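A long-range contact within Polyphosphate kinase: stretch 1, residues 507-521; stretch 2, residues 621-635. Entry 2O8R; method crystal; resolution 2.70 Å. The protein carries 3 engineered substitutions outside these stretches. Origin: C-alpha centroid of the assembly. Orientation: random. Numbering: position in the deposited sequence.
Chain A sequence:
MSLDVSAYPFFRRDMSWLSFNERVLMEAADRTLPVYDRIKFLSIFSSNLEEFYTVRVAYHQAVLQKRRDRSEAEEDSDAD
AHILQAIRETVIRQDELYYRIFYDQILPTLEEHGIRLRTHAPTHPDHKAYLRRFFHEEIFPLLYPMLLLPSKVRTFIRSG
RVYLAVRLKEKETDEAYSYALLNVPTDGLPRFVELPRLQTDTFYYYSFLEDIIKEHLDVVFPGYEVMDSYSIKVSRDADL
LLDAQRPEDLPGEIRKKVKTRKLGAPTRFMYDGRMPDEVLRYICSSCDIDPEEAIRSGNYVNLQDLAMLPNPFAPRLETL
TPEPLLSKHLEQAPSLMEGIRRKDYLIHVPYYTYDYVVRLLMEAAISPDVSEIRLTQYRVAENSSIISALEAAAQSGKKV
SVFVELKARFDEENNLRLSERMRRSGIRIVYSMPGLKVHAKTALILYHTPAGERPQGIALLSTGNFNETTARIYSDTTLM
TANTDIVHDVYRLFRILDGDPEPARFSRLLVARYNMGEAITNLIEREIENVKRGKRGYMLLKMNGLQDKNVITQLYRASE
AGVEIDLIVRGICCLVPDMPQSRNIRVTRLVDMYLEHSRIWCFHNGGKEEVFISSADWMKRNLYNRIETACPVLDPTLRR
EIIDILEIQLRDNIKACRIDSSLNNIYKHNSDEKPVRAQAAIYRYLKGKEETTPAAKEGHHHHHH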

ATOM      1  N   SER A 507     -10.430 -39.382   9.908  1.00 68.04           N
ATOM      2  CA  SER A 507     -10.421 -40.041  11.227  1.00 69.09           C
ATOM      3  C   SER A 507     -11.044 -39.202  12.332  1.00 66.12           C
ATOM      4  O   SER A 507     -11.833 -39.701  13.128  1.00 77.72           O
ATOM      5  N   ARG A 508     -10.650 -37.938  12.407  1.00 66.65           N
ATOM      6  CA  ARG A 508     -11.078 -37.077  13.503  1.00 63.79           C
ATOM      7  C   ARG A 508     -11.561 -35.747  12.967  1.00 66.16           C
ATOM      8  O   ARG A 508     -12.394 -35.094  13.585  1.00 71.27           O
ATOM      9  N   LEU A 509     -11.034 -35.362  11.809  1.00 59.99           N
ATOM     10  CA  LEU A 509     -11.327 -34.067  11.208  1.00 62.11           C
ATOM     11  C   LEU A 509     -12.751 -33.984  10.668  1.00 57.71           C
ATOM     12  O   LEU A 509     -13.305 -34.978  10.216  1.00 76.45           O
ATOM     13  N   LEU A 510     -13.337 -32.797  10.713  1.00 51.80           N
ATOM     14  CA  LEU A 510     -14.641 -32.580  10.098  1.00 61.57           C
ATOM     15  C   LEU A 510     -14.548 -31.606   8.946  1.00 61.97           C
ATOM     16  O   LEU A 510     -14.209 -30.442   9.150  1.00 68.57           O
ATOM     17  N   VAL A 511     -14.861 -32.078   7.744  1.00 53.02           N
ATOM     18  CA  VAL A 511     -14.855 -31.231   6.551  1.00 56.22           C
ATOM     19  C   VAL A 511     -16.261 -31.041   5.972  1.00 49.62           C
ATOM     20  O   VAL A 511     -17.054 -31.974   5.912  1.00 58.98           O
ATOM     21  N   ALA A 512     -16.566 -29.816   5.573  1.00 57.55           N
ATOM     22  CA  ALA A 512     -17.876 -29.481   5.040  1.00 60.57           C
ATOM     23  C   ALA A 512     -18.065 -30.136   3.679  1.00 62.84           C
ATOM     24  O   ALA A 512     -17.108 -30.287   2.922  1.00 48.35           O
ATOM     25  N   ARG A 513     -19.302 -30.527   3.376  1.00 70.10           N
ATOM     26  CA  ARG A 513     -19.626 -31.254   2.140  1.00 77.15           C
ATOM     27  C   ARG A 513     -19.041 -32.670   2.172  1.00 69.17           C
ATOM     28  O   ARG A 513     -18.972 -33.354   1.155  1.00 71.61           O
ATOM     29  N   TYR A 514     -18.619 -33.098   3.356  1.00 65.90           N
ATOM     30  CA  TYR A 514     -18.152 -34.456   3.571  1.00 60.41           C
ATOM     31  C   TYR A 514     -18.796 -35.048   4.819  1.00 63.68           C
ATOM     32  O   TYR A 514     -19.907 -35.562   4.747  1.00 81.86           O
ATOM     33  N   ASN A 515     -18.127 -34.958   5.963  1.00 51.44           N
ATOM     34  CA  ASN A 515     -18.660 -35.559   7.184  1.00 56.56           C
ATOM     35  C   ASN A 515     -19.256 -34.586   8.190  1.00 56.11           C
ATOM     36  O   ASN A 515     -19.812 -35.013   9.200  1.00 69.16           O
HETATM   37  N   MSE A 516     -19.149 -33.287   7.923  1.00 62.04           N
HETATM   38  CA  MSE A 516     -19.475 -32.288   8.944  1.00 68.65           C
HETATM   39  C   MSE A 516     -20.955 -32.152   9.317  1.00 65.97           C
HETATM   40  O   MSE A 516     -21.289 -31.984  10.495  1.00 70.01           O
ATOM     41  N   GLY A 517     -21.829 -32.204   8.318  1.00 59.57           N
ATOM     42  CA  GLY A 517     -23.263 -32.099   8.565  1.00 54.24           C
ATOM     43  C   GLY A 517     -23.723 -33.210   9.488  1.00 63.17           C
ATOM     44  O   GLY A 517     -24.351 -32.949  10.508  1.00 64.26           O
ATOM     45  N   GLU A 518     -23.381 -34.446   9.133  1.00 66.83           N
ATOM     46  CA  GLU A 518     -23.736 -35.615   9.921  1.00 65.60           C
ATOM     47  C   GLU A 518     -23.221 -35.465  11.329  1.00 77.98           C
ATOM     48  O   GLU A 518     -23.973 -35.658  12.287  1.00 86.24           O
ATOM     49  N   ALA A 519     -21.946 -35.094  11.441  1.00 61.14           N
ATOM     50  CA  ALA A 519     -21.282 -35.011  12.736  1.00 48.41           C
ATOM     51  C   ALA A 519     -21.982 -34.037  13.666  1.00 48.81           C
ATOM     52  O   ALA A 519     -22.253 -34.381  14.816  1.00 57.54           O
ATOM     53  N   ILE A 520     -22.290 -32.840  13.160  1.00 47.08           N
ATOM     54  CA  ILE A 520     -23.045 -31.840  13.925  1.00 51.87           C
ATOM     55  C   ILE A 520     -24.411 -32.379  14.390  1.00 65.24           C
ATOM     56  O   ILE A 520     -24.762 -32.243  15.571  1.00 59.30           O
ATOM     57  N   THR A 521     -25.150 -33.016  13.474  1.00 60.93           N
ATOM     58  CA  THR A 521     -26.420 -33.682  13.802  1.00 65.05           C
ATOM     59  C   THR A 521     -26.262 -34.795  14.860  1.00 75.22           C
ATOM     60  O   THR A 521     -26.996 -34.841  15.848  1.00 60.83           O
ATOM     61  N   ARG A 621     -24.781 -20.672   3.604  1.00 78.67           N
ATOM     62  CA  ARG A 621     -23.599 -20.793   2.730  1.00 80.65           C
ATOM     63  C   ARG A 621     -22.382 -21.515   3.343  1.00 79.52           C
ATOM     64  O   ARG A 621     -21.598 -22.124   2.619  1.00 81.93           O
ATOM     65  N   ASN A 622     -22.238 -21.466   4.665  1.00 80.43           N
ATOM     66  CA  ASN A 622     -21.103 -22.101   5.338  1.00 75.08           C
ATOM     67  C   ASN A 622     -21.130 -23.632   5.346  1.00 76.72           C
ATOM     68  O   ASN A 622     -20.129 -24.267   5.031  1.00 75.13           O
ATOM     69  N   LEU A 623     -22.273 -24.218   5.697  1.00 82.30           N
ATOM     70  CA  LEU A 623     -22.382 -25.673   5.833  1.00 92.91           C
ATOM     71  C   LEU A 623     -22.595 -26.411   4.509  1.00 99.88           C
ATOM     72  O   LEU A 623     -22.582 -27.642   4.486  1.00106.73           O
ATOM     73  N   TYR A 624     -22.793 -25.671   3.416  1.00104.82           N
ATOM     74  CA  TYR A 624     -23.122 -26.286   2.125  1.00100.55           C
ATOM     75  C   TYR A 624     -22.283 -25.839   0.923  1.00 99.92           C
ATOM     76  O   TYR A 624     -21.897 -26.663   0.097  1.00 99.87           O
ATOM     77  N   ASN A 625     -21.998 -24.544   0.824  1.00101.87           N
ATOM     78  CA  ASN A 625     -21.252 -24.000  -0.321  1.00 96.78           C
ATOM     79  C   ASN A 625     -19.729 -24.076  -0.208  1.00 94.53           C
ATOM     80  O   ASN A 625     -19.041 -24.410  -1.175  1.00110.46           O
ATOM     81  N   ARG A 626     -19.208 -23.750   0.968  1.00 73.74           N
ATOM     82  CA  ARG A 626     -17.771 -23.691   1.198  1.00 70.23           C
ATOM     83  C   ARG A 626     -17.151 -25.026   1.614  1.00 69.95           C
ATOM     84  O   ARG A 626     -17.836 -25.920   2.114  1.00 72.99           O
ATOM     85  N   ILE A 627     -15.843 -25.160   1.427  1.00 57.11           N
ATOM     86  CA  ILE A 627     -15.135 -26.179   2.179  1.00 60.82           C
ATOM     87  C   ILE A 627     -14.560 -25.581   3.475  1.00 66.98           C
ATOM     88  O   ILE A 627     -13.762 -24.636   3.457  1.00 69.59           O
ATOM     89  N   GLU A 628     -15.026 -26.129   4.594  1.00 57.52           N
ATOM     90  CA  GLU A 628     -14.678 -25.650   5.927  1.00 55.79           C
ATOM     91  C   GLU A 628     -14.031 -26.770   6.720  1.00 51.77           C
ATOM     92  O   GLU A 628     -14.053 -27.928   6.305  1.00 52.46           O
ATOM     93  N   THR A 629     -13.477 -26.431   7.875  1.00 45.31           N
ATOM     94  CA  THR A 629     -12.987 -27.452   8.796  1.00 46.54           C
ATOM     95  C   THR A 629     -13.498 -27.286  10.216  1.00 52.35           C
ATOM     96  O   THR A 629     -13.783 -26.176  10.672  1.00 49.98           O
ATOM     97  N   ALA A 630     -13.613 -28.413  10.907  1.00 54.94           N
ATOM     98  CA  ALA A 630     -13.746 -28.409  12.350  1.00 60.32           C
ATOM     99  C   ALA A 630     -12.870 -29.521  12.901  1.00 65.35           C
ATOM    100  O   ALA A 630     -12.740 -30.592  12.296  1.00 68.75           O
ATOM    101  N   CYS A 631     -12.263 -29.255  14.049  1.00 66.12           N
ATOM    102  CA  CYS A 631     -11.310 -30.176  14.630  1.00 46.93           C
ATOM    103  C   CYS A 631     -11.572 -30.419  16.114  1.00 61.82           C
ATOM    104  O   CYS A 631     -11.786 -29.467  16.868  1.00 57.45           O
ATOM    105  N   PRO A 632     -11.585 -31.704  16.526  1.00 57.02           N
ATOM    106  CA  PRO A 632     -11.619 -32.116  17.920  1.00 53.35           C
ATOM    107  C   PRO A 632     -10.353 -31.715  18.642  1.00 62.30           C
ATOM    108  O   PRO A 632      -9.254 -31.845  18.095  1.00 62.82           O
ATOM    109  N   VAL A 633     -10.521 -31.220  19.860  1.00 44.64           N
ATOM    110  CA  VAL A 633      -9.413 -30.952  20.734  1.00 49.24           C
ATOM    111  C   VAL A 633      -9.249 -32.227  21.559  1.00 62.19           C
ATOM    112  O   VAL A 633     -10.049 -32.494  22.450  1.00 68.95           O
ATOM    113  N   LEU A 634      -8.240 -33.031  21.239  1.00 58.62           N
ATOM    114  CA  LEU A 634      -8.067 -34.345  21.888  1.00 61.14           C
ATOM    115  C   LEU A 634      -7.423 -34.318  23.273  1.00 63.02           C
ATOM    116  O   LEU A 634      -7.814 -35.074  24.164  1.00 72.31           O
ATOM    117  N   ASP A 635      -6.439 -33.447  23.447  1.00 63.56           N
ATOM    118  CA  ASP A 635      -5.763 -33.304  24.722  1.00 58.33           C
ATOM    119  C   ASP A 635      -6.687 -32.737  25.800  1.00 59.97           C
ATOM    120  O   ASP A 635      -7.244 -31.647  25.649  1.00 59.28           O
TER

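Where two antiparallel strands pair, backbone hydrogen bonds set the register and side chains fill the two faces and the margins. The contact between residues 507-521 and 621-635 of polyphosphate kinase illustrates the principle, burying 837 Å² summed over both sides. At its centre Leu510 faces Ala630 as a hydrogen-bonded pair, their side chains on the same face of the sheet with Leu510 CB 3.8 Å from Ala630 CB. Leu510 is in the mt rotamer, and the alanine methyl meets the base of its side chain. The backbone bonds beneath are short, Leu510 N to Ala630 O at 2.8 Å and Ala630 N to Leu510 O at 2.7 Å. Ala512 points toward the other stretch, its CB 3.5 Å from Arg626 O and 3.9 Å from Glu628 CB, while its N donates to Glu628 O at 3.2 Å.

The other face carries Val511 and Thr629. Val511, rotamer t, places CG1 4.0 Å from CG2 of Ile627, whose mt side chain starts sideways but ends nearer the first stretch. Ile627 CD1 also reaches the edge of the Tyr514 ring, 3.9 Å from CE2. Leu509, rotamer tp, likewise starts sideways and brings CD1 to 4.2 Å from Cys631 SG.

Beyond the strands, a helix adds a second apolar cluster. Selenomethionine Met516, with chi angles ttp, points toward the other stretch and sets CE 3.4 Å from Leu623 CD2. One turn later Ile520, rotamer mt, brings CD1 to 3.8 Å from the same Leu623 CD2, so a single leucine methyl serves two helix residues. Leu623 has chi1 in m and chi2 between wells at 146°.

At the polar edge, two arginines contribute aliphatic length and, for Arg513, a hydrogen-bonding group. Arg508 packs CB 3.7 Å from Pro632 CG, and its guanidinium has Leu634 CD2 over one face, 4.0 Å from NH1. Arg513 points toward the second stretch with chi1 m, chi2 t and chi3 p; CD lies 3.6 Å from Arg626 O, and NE makes a weak hydrogen bond to Tyr624 O at 3.3 Å, the carbonyl lying at the guanidinium edge.

Other polar side chains brace their own stretches. Asn515, with chi1 p, receives a hydrogen bond from Val511 N at OD1, 2.7 Å away, and donates from ND2 to Leu509 O at 2.8 Å, supporting the strand from within its own segment. Glu628 leads its end away from the contact, where OE2 forms a salt bridge with Arg626 NE at 2.8 Å.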

ATOM      1  CB  SER A 507      -9.000 -40.420  11.660  1.00 54.44           C
ATOM      2  OG  SER A 507      -8.321 -41.142  10.655  1.00 83.74           O
ATOM      3  CB  ARG A 508      -9.927 -36.818  14.467  1.00 48.33           C
ATOM      4  CG  ARG A 508      -9.185 -38.057  14.938  1.00 64.95           C
ATOM      5  CD  ARG A 508      -9.924 -38.750  16.040  1.00 79.57           C
ATOM      6  NE  ARG A 508      -9.028 -39.540  16.873  1.00 83.15           N
ATOM      7  CZ  ARG A 508      -9.327 -39.947  18.103  1.00 75.54           C
ATOM      8  NH1 ARG A 508     -10.498 -39.631  18.642  1.00 61.93           N
ATOM      9  NH2 ARG A 508      -8.451 -40.663  18.794  1.00 79.82           N
ATOM     10  CB  LEU A 509     -10.339 -33.809  10.077  1.00 46.64           C
ATOM     11  CG  LEU A 509     -10.211 -32.396   9.531  1.00 62.96           C
ATOM     12  CD1 LEU A 509      -9.825 -31.473  10.673  1.00 42.95           C
ATOM     13  CD2 LEU A 509      -9.209 -32.350   8.363  1.00 47.12           C
ATOM     14  CB  LEU A 510     -15.616 -32.007  11.109  1.00 68.02           C
ATOM     15  CG  LEU A 510     -15.858 -32.819  12.363  1.00 39.92           C
ATOM     16  CD1 LEU A 510     -17.006 -32.176  13.115  1.00 43.99           C
ATOM     17  CD2 LEU A 510     -16.186 -34.243  11.978  1.00 42.39           C
ATOM     18  CB  VAL A 511     -13.905 -31.778   5.477  1.00 58.37           C
ATOM     19  CG1 VAL A 511     -13.719 -30.764   4.360  1.00 63.51           C
ATOM     20  CG2 VAL A 511     -12.548 -32.122   6.098  1.00 72.46           C
ATOM     21  CB  ALA A 512     -18.030 -27.965   4.941  1.00 67.83           C
ATOM     22  CB  ARG A 513     -19.159 -30.490   0.887  1.00 75.64           C
ATOM     23  CG  ARG A 513     -19.585 -29.026   0.833  1.00 80.63           C
ATOM     24  CD  ARG A 513     -18.978 -28.303  -0.361  1.00 95.08           C
ATOM     25  NE  ARG A 513     -19.781 -28.492  -1.570  1.00124.48           N
ATOM     26  CZ  ARG A 513     -19.496 -29.356  -2.545  1.00130.72           C
ATOM     27  NH1 ARG A 513     -18.413 -30.123  -2.477  1.00133.10           N
ATOM     28  NH2 ARG A 513     -20.298 -29.450  -3.599  1.00122.13           N
ATOM     29  CB  TYR A 514     -16.632 -34.502   3.652  1.00 57.44           C
ATOM     30  CG  TYR A 514     -15.965 -34.272   2.322  1.00 60.77           C
ATOM     31  CD1 TYR A 514     -15.863 -35.301   1.386  1.00 61.35           C
ATOM     32  CD2 TYR A 514     -15.443 -33.024   1.991  1.00 64.72           C
ATOM     33  CE1 TYR A 514     -15.263 -35.092   0.145  1.00 48.84           C
ATOM     34  CE2 TYR A 514     -14.827 -32.803   0.764  1.00 49.13           C
ATOM     35  CZ  TYR A 514     -14.739 -33.843  -0.153  1.00 47.44           C
ATOM     36  OH  TYR A 514     -14.121 -33.635  -1.363  1.00 66.58           O
ATOM     37  CB  ASN A 515     -17.582 -36.393   7.876  1.00 56.66           C
ATOM     38  CG  ASN A 515     -16.319 -35.607   8.131  1.00 46.64           C
ATOM     39  OD1 ASN A 515     -16.235 -34.426   7.808  1.00 74.45           O
ATOM     40  ND2 ASN A 515     -15.328 -36.257   8.709  1.00 53.03           N
HETATM   41  CB  MSE A 516     -18.903 -30.929   8.589  1.00 57.59           C
HETATM   42  CG  MSE A 516     -18.939 -29.974   9.777  1.00 79.86           C
HETATM   43 SE   MSE A 516     -18.324 -28.176   9.363  1.00 89.21          SE
HETATM   44  CE  MSE A 516     -19.809 -27.556   8.257  1.00 76.66           C
ATOM     45  CB  GLU A 518     -23.150 -36.890   9.316  1.00 73.22           C
ATOM     46  CG  GLU A 518     -24.126 -37.707   8.490  1.00 97.54           C
ATOM     47  CD  GLU A 518     -23.813 -39.198   8.522  1.00116.83           C
ATOM     48  OE1 GLU A 518     -22.786 -39.586   9.127  1.00114.62           O
ATOM     49  OE2 GLU A 518     -24.601 -39.983   7.947  1.00122.27           O
ATOM     50  CB  ALA A 519     -19.814 -34.640  12.569  1.00 62.82           C
ATOM     51  CB  ILE A 520     -23.206 -30.523  13.148  1.00 47.63           C
ATOM     52  CG1 ILE A 520     -21.861 -29.810  13.039  1.00 58.58           C
ATOM     53  CG2 ILE A 520     -24.152 -29.589  13.853  1.00 29.49           C
ATOM     54  CD1 ILE A 520     -21.877 -28.643  12.074  1.00 39.07           C
ATOM     55  CB  THR A 521     -27.099 -34.254  12.547  1.00 57.62           C
ATOM     56  OG1 THR A 521     -27.530 -33.179  11.708  1.00 69.74           O
ATOM     57  CG2 THR A 521     -28.319 -35.081  12.923  1.00 69.39           C
ATOM     58  CB  ARG A 621     -23.187 -19.424   2.148  1.00 67.39           C
ATOM     59  CG  ARG A 621     -23.788 -19.137   0.748  1.00 90.31           C
ATOM     60  CD  ARG A 621     -23.181 -17.908   0.058  1.00 93.31           C
ATOM     61  NE  ARG A 621     -21.927 -18.176  -0.663  1.00113.73           N
ATOM     62  CZ  ARG A 621     -21.807 -18.229  -1.992  1.00113.58           C
ATOM     63  NH1 ARG A 621     -22.863 -18.041  -2.772  1.00121.27           N
ATOM     64  NH2 ARG A 621     -20.628 -18.471  -2.550  1.00100.14           N
ATOM     65  CB  ASN A 622     -20.979 -21.581   6.765  1.00 79.80           C
ATOM     66  CG  ASN A 622     -20.488 -20.155   6.826  1.00 86.00           C
ATOM     67  OD1 ASN A 622     -20.526 -19.427   5.836  1.00 97.01           O
ATOM     68  ND2 ASN A 622     -20.030 -19.741   7.997  1.00 97.82           N
ATOM     69  CB  LEU A 623     -23.511 -26.045   6.804  1.00 94.57           C
ATOM     70  CG  LEU A 623     -23.561 -25.412   8.202  1.00 94.33           C
ATOM     71  CD1 LEU A 623     -24.993 -25.192   8.653  1.00 65.74           C
ATOM     72  CD2 LEU A 623     -22.809 -26.235   9.224  1.00 70.92           C
ATOM     73  CB  TYR A 624     -24.612 -26.118   1.826  1.00105.46           C
ATOM     74  CG  TYR A 624     -25.521 -26.696   2.895  1.00105.97           C
ATOM     75  CD1 TYR A 624     -25.617 -28.073   3.088  1.00110.43           C
ATOM     76  CD2 TYR A 624     -26.281 -25.865   3.713  1.00107.54           C
ATOM     77  CE1 TYR A 624     -26.449 -28.606   4.069  1.00111.59           C
ATOM     78  CE2 TYR A 624     -27.116 -26.384   4.696  1.00103.51           C
ATOM     79  CZ  TYR A 624     -27.198 -27.756   4.867  1.00112.85           C
ATOM     80  OH  TYR A 624     -28.023 -28.277   5.836  1.00107.64           O
ATOM     81  CB  ASN A 625     -21.660 -22.550  -0.588  1.00 87.55           C
ATOM     82  CG  ASN A 625     -23.123 -22.410  -0.906  1.00 90.52           C
ATOM     83  OD1 ASN A 625     -23.953 -23.178  -0.422  1.00 99.66           O
ATOM     84  ND2 ASN A 625     -23.455 -21.423  -1.727  1.00114.94           N
ATOM     85  CB  ARG A 626     -17.471 -22.647   2.283  1.00 63.23           C
ATOM     86  CG  ARG A 626     -17.526 -21.213   1.804  1.00 76.83           C
ATOM     87  CD  ARG A 626     -18.632 -20.434   2.460  1.00 77.21           C
ATOM     88  NE  ARG A 626     -18.255 -20.030   3.812  1.00104.20           N
ATOM     89  CZ  ARG A 626     -17.612 -18.904   4.116  1.00105.98           C
ATOM     90  NH1 ARG A 626     -17.318 -18.632   5.381  1.00105.97           N
ATOM     91  NH2 ARG A 626     -17.266 -18.047   3.164  1.00112.28           N
ATOM     92  CB  ILE A 627     -14.120 -26.977   1.320  1.00 66.99           C
ATOM     93  CG1 ILE A 627     -14.851 -28.157   0.653  1.00 45.87           C
ATOM     94  CG2 ILE A 627     -12.953 -27.494   2.169  1.00 51.00           C
ATOM     95  CD1 ILE A 627     -13.976 -29.066  -0.167  1.00 56.90           C
ATOM     96  CB  GLU A 628     -15.947 -25.231   6.681  1.00 43.61           C
ATOM     97  CG  GLU A 628     -16.840 -24.257   5.945  1.00 48.54           C
ATOM     98  CD  GLU A 628     -16.471 -22.801   6.176  1.00 41.17           C
ATOM     99  OE1 GLU A 628     -15.548 -22.519   6.963  1.00 81.41           O
ATOM    100  OE2 GLU A 628     -17.128 -21.928   5.573  1.00 89.02           O
ATOM    101  CB  THR A 629     -11.454 -27.504   8.863  1.00 43.74           C
ATOM    102  OG1 THR A 629     -10.934 -26.191   9.141  1.00 52.67           O
ATOM    103  CG2 THR A 629     -10.892 -28.037   7.570  1.00 51.12           C
ATOM    104  CB  ALA A 630     -15.189 -28.592  12.772  1.00 56.62           C
ATOM    105  CB  CYS A 631      -9.920 -29.619  14.457  1.00 52.19           C
ATOM    106  SG  CYS A 631      -8.664 -30.837  14.654  1.00 63.95           S
ATOM    107  CB  PRO A 632     -11.661 -33.642  17.834  1.00 50.35           C
ATOM    108  CG  PRO A 632     -11.099 -33.958  16.526  1.00 46.63           C
ATOM    109  CD  PRO A 632     -11.610 -32.873  15.636  1.00 42.87           C
ATOM    110  CB  VAL A 633      -9.744 -29.760  21.619  1.00 46.54           C
ATOM    111  CG1 VAL A 633      -8.579 -29.409  22.536  1.00 50.73           C
ATOM    112  CG2 VAL A 633     -10.124 -28.582  20.757  1.00 63.00           C
ATOM    113  CB  LEU A 634      -7.290 -35.296  20.983  1.00 37.37           C
ATOM    114  CG  LEU A 634      -8.023 -35.505  19.659  1.00 39.25           C
ATOM    115  CD1 LEU A 634      -7.269 -36.468  18.804  1.00 36.54           C
ATOM    116  CD2 LEU A 634      -9.462 -35.982  19.877  1.00 33.18           C
ATOM    117  CB  ASP A 635      -4.532 -32.427  24.559  1.00 60.26           C
ATOM    118  CG  ASP A 635      -3.691 -32.378  25.801  1.00 64.58           C
ATOM    119  OD1 ASP A 635      -4.192 -31.902  26.846  1.00 69.09           O
ATOM    120  OD2 ASP A 635      -2.518 -32.801  25.726  1.00 87.86           O
TER